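Local coordinates for beta-galactosidase (Marinomonas sp. ef1, PDB 6Y2K), which hydrolyses terminal non-reducing beta-D-galactose residues in beta-galactosides, as a cold-active hexameric enzyme of family GH42, at residues D210-C215 with F247-H252; H23-G28 with H62-K67; P276-D281 with V289-A294. All coordinates share one frame; numbering follows the deposited sequence. Where two conformers were deposited one is given.

Interaction 1: residues D210-C215 with F247-H252; sequences DFQRCC and FTAFDH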
loop_
_atom_site.group_PDB
_atom_site.type_symbol
_atom_site.label_atom_id
_atom_site.label_comp_id
_atom_site.label_asym_id
_atom_site.label_seq_id
_atom_site.Cartn_x
_atom_site.Cartn_y
_atom_site.Cartn_z
ATOM N N ASP A 210 -31.017 13.541 33.555
ATOM C CA ASP A 210 -32.195 13.292 34.407
ATOM C C ASP A 210 -33.252 12.438 33.691
ATOM O O ASP A 210 -33.876 11.569 34.325
ATOM C CB ASP A 210 -32.822 14.605 34.902
ATOM C CG ASP A 210 -32.154 15.156 36.161
ATOM O OD1 ASP A 210 -31.312 14.478 36.790
ATOM O OD2 ASP A 210 -32.507 16.290 36.541
ATOM N N PHE A 211 -33.430 12.645 32.383
ATOM C CA PHE A 211 -34.343 11.798 31.615
ATOM C C PHE A 211 -33.890 10.328 31.611
ATOM O O PHE A 211 -34.713 9.424 31.828
ATOM C CB PHE A 211 -34.547 12.317 30.185
ATOM C CG PHE A 211 -35.586 11.555 29.422
ATOM C CD1 PHE A 211 -36.906 11.559 29.847
ATOM C CD2 PHE A 211 -35.247 10.811 28.298
ATOM C CE1 PHE A 211 -37.875 10.843 29.164
ATOM C CE2 PHE A 211 -36.216 10.103 27.600
ATOM C CZ PHE A 211 -37.527 10.113 28.042
ATOM N N GLN A 212 -32.592 10.093 31.388
ATOM C CA GLN A 212 -32.038 8.735 31.418
ATOM C C GLN A 212 -32.233 8.097 32.783
ATOM O O GLN A 212 -32.622 6.938 32.879
ATOM C CB GLN A 212 -30.545 8.727 31.069
ATOM C CG GLN A 212 -29.979 7.346 30.749
ATOM C CD GLN A 212 -30.109 6.954 29.282
ATOM O OE1 GLN A 212 -30.049 7.801 28.398
ATOM N NE2 GLN A 212 -30.266 5.662 29.021
ATOM N N ARG A 213 -31.944 8.867 33.828
ATOM C CA ARG A 213 -32.099 8.405 35.202
ATOM C C ARG A 213 -33.544 8.024 35.491
ATOM O O ARG A 213 -33.806 6.975 36.099
ATOM C CB ARG A 213 -31.632 9.480 36.186
ATOM C CG ARG A 213 -30.126 9.696 36.191
ATOM C CD ARG A 213 -29.783 11.086 36.700
ATOM N NE ARG A 213 -28.378 11.242 37.076
ATOM C CZ ARG A 213 -27.815 12.399 37.439
ATOM N NH1 ARG A 213 -28.523 13.525 37.468
ATOM N NH2 ARG A 213 -26.523 12.438 37.774
ATOM N N CYS A 214 -34.478 8.864 35.041
ATOM C CA CYS A 214 -35.905 8.604 35.253
ATOM C C CYS A 214 -36.350 7.327 34.539
ATOM O O CYS A 214 -36.976 6.463 35.153
ATOM C CB CYS A 214 -36.750 9.803 34.802
ATOM S SG CYS A 214 -38.529 9.524 34.926
ATOM N N CYS A 215 -36.005 7.204 33.252
ATOM C CA CYS A 215 -36.325 6.008 32.472
ATOM C C CYS A 215 -35.732 4.736 33.098
ATOM O O CYS A 215 -36.405 3.698 33.162
ATOM C CB CYS A 215 -35.884 6.161 31.011
ATOM S SG CYS A 215 -36.863 7.369 30.077
ATOM N N PHE A 247 -24.669 -3.294 26.734
ATOM C CA PHE A 247 -25.954 -2.629 26.961
ATOM C C PHE A 247 -25.936 -1.861 28.278
ATOM O O PHE A 247 -25.762 -2.446 29.349
ATOM C CB PHE A 247 -27.127 -3.621 26.943
ATOM C CG PHE A 247 -28.449 -2.936 26.857
ATOM C CD1 PHE A 247 -28.945 -2.520 25.627
ATOM C CD2 PHE A 247 -29.147 -2.602 28.013
ATOM C CE1 PHE A 247 -30.143 -1.829 25.550
ATOM C CE2 PHE A 247 -30.345 -1.918 27.945
ATOM C CZ PHE A 247 -30.842 -1.522 26.712
ATOM N N THR A 248 -26.146 -0.552 28.198
ATOM C CA THR A 248 -25.928 0.331 29.338
ATOM C C THR A 248 -27.071 1.296 29.665
ATOM O O THR A 248 -26.901 2.176 30.509
ATOM C CB THR A 248 -24.653 1.149 29.094
ATOM O OG1 THR A 248 -24.774 1.831 27.844
ATOM C CG2 THR A 248 -23.454 0.245 29.048
ATOM N N ALA A 249 -28.237 1.110 29.047
ATOM C CA ALA A 249 -29.303 2.117 29.103
ATOM C C ALA A 249 -30.074 2.200 30.425
ATOM O O ALA A 249 -30.761 3.193 30.646
ATOM C CB ALA A 249 -30.276 1.924 27.949
ATOM N N PHE A 250 -29.993 1.173 31.280
ATOM C CA PHE A 250 -30.490 1.271 32.660
ATOM C C PHE A 250 -29.413 0.855 33.664
ATOM O O PHE A 250 -28.417 0.218 33.309
ATOM C CB PHE A 250 -31.786 0.473 32.865
ATOM C CG PHE A 250 -31.617 -1.020 32.815
ATOM C CD1 PHE A 250 -31.722 -1.700 31.613
ATOM C CD2 PHE A 250 -31.392 -1.750 33.979
ATOM C CE1 PHE A 250 -31.574 -3.076 31.567
ATOM C CE2 PHE A 250 -31.244 -3.133 33.935
ATOM C CZ PHE A 250 -31.345 -3.796 32.733
ATOM N N ASP A 251 -29.617 1.245 34.918
ATOM C CA ASP A 251 -28.688 0.924 36.001
ATOM C C ASP A 251 -28.897 -0.521 36.455
ATOM O O ASP A 251 -29.855 -0.816 37.186
ATOM C CB ASP A 251 -28.889 1.919 37.150
ATOM C CG ASP A 251 -27.869 1.766 38.269
ATOM O OD1 ASP A 251 -27.179 0.730 38.345
ATOM O OD2 ASP A 251 -27.779 2.712 39.088
ATOM N N HIS A 252 -27.989 -1.405 36.030
ATOM C CA HIS A 252 -28.090 -2.838 36.320
ATOM C C HIS A 252 -27.748 -3.156 37.780
ATOM O O HIS A 252 -28.213 -4.165 38.312
ATOM C CB HIS A 252 -27.188 -3.664 35.402
ATOM C CG HIS A 252 -27.565 -3.613 33.950
ATOM N ND1 HIS A 252 -27.745 -2.432 33.258
ATOM C CD2 HIS A 252 -27.776 -4.606 33.056
ATOM C CE1 HIS A 252 -28.056 -2.707 32.001
ATOM N NE2 HIS A 252 -28.077 -4.019 31.851
#
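The side-chain amide of Gln212 reaches across from a helix to the carbonyl of Ala249 in a loop. This is the single hydrogen bond between 210-215 and 247-252. Along the helix, Asp210 comes first and forms a salt bridge about one turn on, where Arg213 NH1 lies 3.0 Å from Asp210 OD1. Its carboxylate is also held by Lys167, Tyr168 and Trp178. Phe211 follows, with Cys215 SG 3.5 Å above one face of its ring. Gln212 then carries the contact. Its CG stands anti to the backbone N (chi1 -166°), and the bend at chi2 brings the amide to the loop, although the CB bond itself does not aim there. Gln212 NE2 donates to Ala249 O at 3.0 Å, with an N-H...O angle of 155°. The oxygen lies in the plane of the amide, while the donor is tilted slightly from the carbonyl plane. Ala249 CB sits beside the same nitrogen, 3.9 Å from Gln212 NE2. With an alanine here in place of Gln212, Ala249 O would probably lose this donor, and the loop its direct bond to 210-215. Arg213 points away, and its guanidinium is further gripped by Asp419 and the carbonyl of Glu502. Within the loop, His252 ND1 donates to Phe250 O at 2.7 Å, and His252 CE1 lies over the centre of the Phe250 ring. Trp422 of helix 418-426 packs against Gln212 and bonds to Thr248 O. The loop follows barrel strand 238-244. The arrangement is that of a (beta/alpha)8 barrel, where a loop leaving the C-terminal end of a strand, the end that holds the active site in this fold, is tied to the helix preceding that strand.

Interaction 2: residues H23-G28 with H62-K67; sequences HMRRIG and HSQGLK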
loop_
_atom_site.group_PDB
_atom_site.type_symbol
_atom_site.label_atom_id
_atom_site.label_comp_id
_atom_site.label_asym_id
_atom_site.label_seq_id
_atom_site.Cartn_x
_atom_site.Cartn_y
_atom_site.Cartn_z
ATOM N N HIS A 23 -33.473 -36.695 27.432
ATOM C CA HIS A 23 -32.308 -36.294 26.640
ATOM C C HIS A 23 -31.511 -35.197 27.386
ATOM O O HIS A 23 -30.294 -35.305 27.534
ATOM C CB HIS A 23 -32.772 -35.830 25.250
ATOM C CG HIS A 23 -31.695 -35.794 24.208
ATOM N ND1 HIS A 23 -31.979 -35.696 22.864
ATOM C CD2 HIS A 23 -30.346 -35.837 24.304
ATOM C CE1 HIS A 23 -30.851 -35.674 22.178
ATOM N NE2 HIS A 23 -29.844 -35.762 23.028
ATOM N N MET A 24 -32.196 -34.184 27.906
ATOM C CA MET A 24 -31.536 -33.146 28.719
ATOM C C MET A 24 -30.709 -33.752 29.867
ATOM O O MET A 24 -29.548 -33.401 30.072
ATOM C CB MET A 24 -32.573 -32.172 29.298
ATOM C CG MET A 24 -33.175 -31.219 28.275
ATOM S SD MET A 24 -34.636 -30.371 28.899
ATOM C CE MET A 24 -35.274 -29.678 27.373
ATOM N N ARG A 25 -31.325 -34.680 30.586
ATOM C CA ARG A 25 -30.666 -35.364 31.700
ATOM C C ARG A 25 -29.409 -36.102 31.217
ATOM O O ARG A 25 -28.356 -35.992 31.846
ATOM C CB ARG A 25 -31.642 -36.326 32.403
ATOM C CG ARG A 25 -31.105 -36.992 33.666
ATOM C CD ARG A 25 -32.143 -37.922 34.289
ATOM N NE ARG A 25 -31.832 -38.215 35.685
ATOM C CZ ARG A 25 -32.620 -38.907 36.503
ATOM N NH1 ARG A 25 -33.781 -39.384 36.073
ATOM N NH2 ARG A 25 -32.245 -39.120 37.755
ATOM N N ARG A 26 -29.514 -36.821 30.097
ATOM C CA ARG A 26 -28.374 -37.579 29.545
ATOM C C ARG A 26 -27.164 -36.692 29.267
ATOM O O ARG A 26 -26.033 -37.104 29.494
ATOM C CB ARG A 26 -28.752 -38.329 28.257
ATOM C CG ARG A 26 -29.691 -39.510 28.482
ATOM C CD ARG A 26 -29.733 -40.483 27.303
ATOM N NE ARG A 26 -30.327 -39.943 26.076
ATOM C CZ ARG A 26 -31.637 -39.853 25.808
ATOM N NH1 ARG A 26 -32.032 -39.348 24.637
ATOM N NH2 ARG A 26 -32.564 -40.244 26.687
ATOM N N ILE A 27 -27.417 -35.485 28.769
ATOM C CA ILE A 27 -26.353 -34.513 28.486
ATOM C C ILE A 27 -25.675 -34.013 29.768
ATOM O O ILE A 27 -24.489 -33.702 29.749
ATOM C CB ILE A 27 -26.894 -33.348 27.615
ATOM C CG1 ILE A 27 -27.224 -33.871 26.205
ATOM C CG2 ILE A 27 -25.899 -32.193 27.524
ATOM C CD1 ILE A 27 -28.181 -33.004 25.419
ATOM N N GLY A 28 -26.407 -33.967 30.873
ATOM C CA GLY A 28 -25.920 -33.379 32.125
ATOM C C GLY A 28 -26.576 -32.060 32.501
ATOM O O GLY A 28 -26.133 -31.399 33.451
ATOM N N HIS A 62 -39.869 -32.112 36.365
ATOM C CA HIS A 62 -39.617 -32.542 37.747
ATOM C C HIS A 62 -39.321 -34.042 37.856
ATOM O O HIS A 62 -38.420 -34.442 38.591
ATOM C CB HIS A 62 -40.798 -32.195 38.650
ATOM C CG HIS A 62 -40.521 -32.397 40.107
ATOM N ND1 HIS A 62 -39.532 -31.707 40.779
ATOM C CD2 HIS A 62 -41.107 -33.204 41.024
ATOM C CE1 HIS A 62 -39.519 -32.085 42.046
ATOM N NE2 HIS A 62 -40.462 -32.994 42.220
ATOM N N SER A 63 -40.061 -34.855 37.106
ATOM C CA SER A 63 -39.910 -36.319 37.144
ATOM C C SER A 63 -38.534 -36.821 36.668
ATOM O O SER A 63 -38.127 -37.935 37.013
ATOM C CB SER A 63 -41.009 -36.992 36.322
ATOM O OG SER A 63 -40.753 -36.849 34.936
ATOM N N GLN A 64 -37.833 -36.003 35.878
ATOM C CA GLN A 64 -36.463 -36.295 35.458
ATOM C C GLN A 64 -35.401 -35.625 36.325
ATOM O O GLN A 64 -34.221 -35.699 36.005
ATOM C CB GLN A 64 -36.283 -35.900 33.985
ATOM C CG GLN A 64 -37.193 -36.678 33.057
ATOM C CD GLN A 64 -36.948 -38.174 33.119
ATOM O OE1 GLN A 64 -35.801 -38.621 33.179
ATOM N NE2 GLN A 64 -38.017 -38.954 33.098
ATOM N N GLY A 65 -35.810 -35.010 37.435
ATOM C CA GLY A 65 -34.891 -34.329 38.351
ATOM C C GLY A 65 -34.414 -32.955 37.907
ATOM O O GLY A 65 -33.458 -32.434 38.472
ATOM N N LEU A 66 -35.085 -32.358 36.921
ATOM C CA LEU A 66 -34.708 -31.036 36.407
ATOM C C LEU A 66 -35.356 -29.935 37.231
ATOM O O LEU A 66 -36.556 -29.987 37.507
ATOM C CB LEU A 66 -35.107 -30.898 34.938
ATOM C CG LEU A 66 -34.443 -31.937 34.029
ATOM C CD1 LEU A 66 -35.179 -32.078 32.708
ATOM C CD2 LEU A 66 -32.971 -31.591 33.817
ATOM N N LYS A 67 -34.549 -28.953 37.622
ATOM C CA LYS A 67 -35.000 -27.785 38.359
ATOM C C LYS A 67 -35.400 -26.700 37.374
ATOM O O LYS A 67 -34.663 -26.428 36.433
ATOM C CB LYS A 67 -33.878 -27.260 39.253
ATOM C CG LYS A 67 -33.518 -28.180 40.409
ATOM C CD LYS A 67 -32.567 -27.482 41.370
ATOM C CE LYS A 67 -32.476 -28.212 42.701
ATOM N NZ LYS A 67 -32.065 -29.632 42.515
#
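Arg25 and Gln64 meet with their side chains crossed at about a right angle. The Arg25 chain is extended from CG to NE, with CG anti to the backbone N (chi1 -174°). It runs straight out to the turn at Gln64. There the backbone carbonyl of Gln64 lies over one face of the guanidinium, its O 3.3 Å above the plane and toward the rim. Arg25 NE is 3.5 Å from Gln64 O, but the angle is too poor for a hydrogen bond. The Gln64 side chain bends at chi2 and brings OE1 within 3.6 Å of Arg25 NH1. The amide and guanidinium planes stand 71° apart. Arg25 was deposited in two conformers, so these details hold for one of them. On the buried side the contact is apolar. Met24 SD touches Leu66 CD1 at 4.2 Å, and both side chains rest on Val32 of strand 29-34. Both helices end here in Schellman motifs, with Gly28 and Gly65 at positive phi. The pattern belongs to a (beta/alpha)8 barrel: the C-terminal end of outer helix 17-27 packs against the turn that follows helix 52-63, just before the chain enters adjacent parallel strands.

Interaction 3: residues P276-D281 with V289-A294; sequences PLYTED and VGHPDA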
loop_
_atom_site.group_PDB
_atom_site.type_symbol
_atom_site.label_atom_id
_atom_site.label_comp_id
_atom_site.label_asym_id
_atom_site.label_seq_id
_atom_site.Cartn_x
_atom_site.Cartn_y
_atom_site.Cartn_z
ATOM N N PRO A 276 -19.351 -1.895 17.225
ATOM C CA PRO A 276 -18.266 -1.004 16.785
ATOM C C PRO A 276 -17.055 -0.920 17.707
ATOM O O PRO A 276 -16.012 -0.438 17.279
ATOM C CB PRO A 276 -18.948 0.367 16.690
ATOM C CG PRO A 276 -20.373 0.053 16.435
ATOM C CD PRO A 276 -20.648 -1.190 17.242
ATOM N N LEU A 277 -17.184 -1.355 18.960
ATOM C CA LEU A 277 -16.031 -1.516 19.870
ATOM C C LEU A 277 -14.816 -2.196 19.212
ATOM O O LEU A 277 -13.668 -1.796 19.429
ATOM C CB LEU A 277 -16.468 -2.355 21.077
ATOM C CG LEU A 277 -15.417 -2.840 22.074
ATOM C CD1 LEU A 277 -14.791 -1.666 22.794
ATOM C CD2 LEU A 277 -16.057 -3.790 23.069
ATOM N N TYR A 278 -15.075 -3.246 18.441
ATOM C CA TYR A 278 -14.008 -4.097 17.943
ATOM C C TYR A 278 -13.409 -3.597 16.633
ATOM O O TYR A 278 -14.120 -3.067 15.775
ATOM C CB TYR A 278 -14.517 -5.530 17.799
ATOM C CG TYR A 278 -14.955 -6.124 19.121
ATOM C CD1 TYR A 278 -14.043 -6.288 20.167
ATOM C CD2 TYR A 278 -16.281 -6.509 19.341
ATOM C CE1 TYR A 278 -14.435 -6.823 21.384
ATOM C CE2 TYR A 278 -16.681 -7.046 20.554
ATOM C CZ TYR A 278 -15.750 -7.213 21.574
ATOM O OH TYR A 278 -16.125 -7.762 22.792
ATOM N N THR A 279 -12.092 -3.762 16.501
ATOM C CA THR A 279 -11.374 -3.388 15.291
ATOM C C THR A 279 -11.609 -4.398 14.181
ATOM O O THR A 279 -12.074 -5.522 14.415
ATOM C CB THR A 279 -9.858 -3.312 15.522
ATOM O OG1 THR A 279 -9.359 -4.603 15.905
ATOM C CG2 THR A 279 -9.516 -2.266 16.585
ATOM N N GLU A 280 -11.247 -3.997 12.967
ATOM C CA GLU A 280 -11.330 -4.911 11.821
ATOM C C GLU A 280 -10.457 -6.152 12.038
ATOM O O GLU A 280 -10.910 -7.275 11.779
ATOM C CB GLU A 280 -11.004 -4.208 10.493
ATOM C CG GLU A 280 -12.253 -3.717 9.766
ATOM C CD GLU A 280 -13.282 -3.129 10.717
ATOM O OE1 GLU A 280 -14.483 -3.462 10.635
ATOM O OE2 GLU A 280 -12.871 -2.333 11.579
ATOM N N ASP A 281 -9.234 -5.960 12.539
ATOM C CA ASP A 281 -8.344 -7.084 12.858
ATOM C C ASP A 281 -8.958 -8.055 13.873
ATOM O O ASP A 281 -8.903 -9.268 13.669
ATOM C CB ASP A 281 -6.979 -6.600 13.373
ATOM C CG ASP A 281 -6.106 -6.001 12.272
ATOM O OD1 ASP A 281 -6.412 -6.165 11.064
ATOM O OD2 ASP A 281 -5.098 -5.349 12.624
ATOM N N VAL A 289 -14.628 -17.423 17.701
ATOM C CA VAL A 289 -14.595 -17.547 19.173
ATOM C C VAL A 289 -15.029 -16.312 19.977
ATOM O O VAL A 289 -15.279 -16.419 21.188
ATOM C CB VAL A 289 -13.195 -17.991 19.664
ATOM C CG1 VAL A 289 -12.866 -19.378 19.120
ATOM C CG2 VAL A 289 -12.112 -16.988 19.274
ATOM N N GLY A 290 -15.102 -15.146 19.334
ATOM C CA GLY A 290 -15.360 -13.894 20.035
ATOM C C GLY A 290 -14.088 -13.323 20.618
ATOM O O GLY A 290 -13.081 -14.016 20.743
ATOM N N HIS A 291 -14.122 -12.042 20.970
ATOM C CA HIS A 291 -12.955 -11.389 21.546
ATOM C C HIS A 291 -12.661 -12.040 22.900
ATOM O O HIS A 291 -13.599 -12.405 23.615
ATOM C CB HIS A 291 -13.191 -9.883 21.702
ATOM C CG HIS A 291 -11.987 -9.129 22.162
ATOM N ND1 HIS A 291 -11.710 -8.914 23.498
ATOM C CD2 HIS A 291 -10.991 -8.529 21.467
ATOM C CE1 HIS A 291 -10.586 -8.225 23.602
ATOM N NE2 HIS A 291 -10.130 -7.977 22.385
ATOM N N PRO A 292 -11.369 -12.212 23.255
ATOM C CA PRO A 292 -11.026 -12.905 24.523
ATOM C C PRO A 292 -11.638 -12.352 25.820
ATOM O O PRO A 292 -11.742 -13.096 26.809
ATOM C CB PRO A 292 -9.510 -12.769 24.575
ATOM C CG PRO A 292 -9.112 -12.781 23.142
ATOM C CD PRO A 292 -10.153 -11.945 22.464
ATOM N N ASP A 293 -12.042 -11.077 25.809
ATOM C CA ASP A 293 -12.662 -10.410 26.959
ATOM C C ASP A 293 -14.159 -10.104 26.838
ATOM O O ASP A 293 -14.726 -9.454 27.722
ATOM C CB ASP A 293 -11.897 -9.118 27.246
ATOM C CG ASP A 293 -10.428 -9.363 27.428
ATOM O OD1 ASP A 293 -10.087 -10.338 28.162
ATOM O OD2 ASP A 293 -9.611 -8.628 26.813
ATOM N N ALA A 294 -14.806 -10.589 25.782
ATOM C CA ALA A 294 -16.204 -10.255 25.532
ATOM C C ALA A 294 -17.112 -10.839 26.614
ATOM O O ALA A 294 -17.989 -10.149 27.134
ATOM C CB ALA A 294 -16.628 -10.742 24.154
#
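The backbones of Tyr278 and His291 stay well apart, with 8.2 Å between their CA atoms, and 291-294 forms a type I beta turn. Side chains bridge the gap. Tyr278 has CG anti to its carbonyl carbon (chi1 -62°), which sends the ring toward the turn. Tyr278 CE1 packs tightly on His291 CB at 3.3 Å. The same Tyr278 CE1 lies 3.5 Å from His291 CG. The two rings are near parallel, their planes 28° apart. They are slid so far that they barely overlap, with centroids separated by 5.2 Å. At the far end of the tyrosine, Tyr278 OH comes within 3.3 Å of Ala294 CB. The phenol therefore spans the turn from its first residue to its last. The turn is braced from within: Ala294 N bonds to His291 O, and Asp293 N donates to His291 ND1 at 3.2 Å. The latter bond is fairly straight, although the donor is tilted from the imidazole plane. Helix 435-448 supplies the partners of both polar ends, since Tyr278 OH bonds to Tyr440 OH and His291 NE2 to Glu444 OE1. Asp293 forms salt bridges with Arg447 and Arg611. Between the two segments the chemistry is thus van der Waals contact alone, with the polar groups satisfied by other parts of the chain. Accepting a backbone N-H at ND1 is consistent with a histidine that carries its proton on NE2 and uses that N-H to bond Glu444, which would fix the rotation of the imidazole against the tyrosine.

In the fold
From the N terminus, interaction 2 comes first. It closes a loop of the chain around barrel strand 29-34 and joins helix 17-27 to the turn after helix 52-63. Interaction 1 follows, closing a loop that holds the rest of helix 205-233 and strand 238-244. Interaction 3 closes the shortest loop, around helix 280-285, and joins the stretch before that helix to the turn before helix 294-305. The three lie in series and neither nest nor cross. Interactions 1 and 2 sit on opposite sides of the chain's centre, with centres 39 Å apart. Interactions 1 and 3 come closer, about 9 Å between nearest atoms, and both border helices that follow the barrel, 418-426 and 435-448.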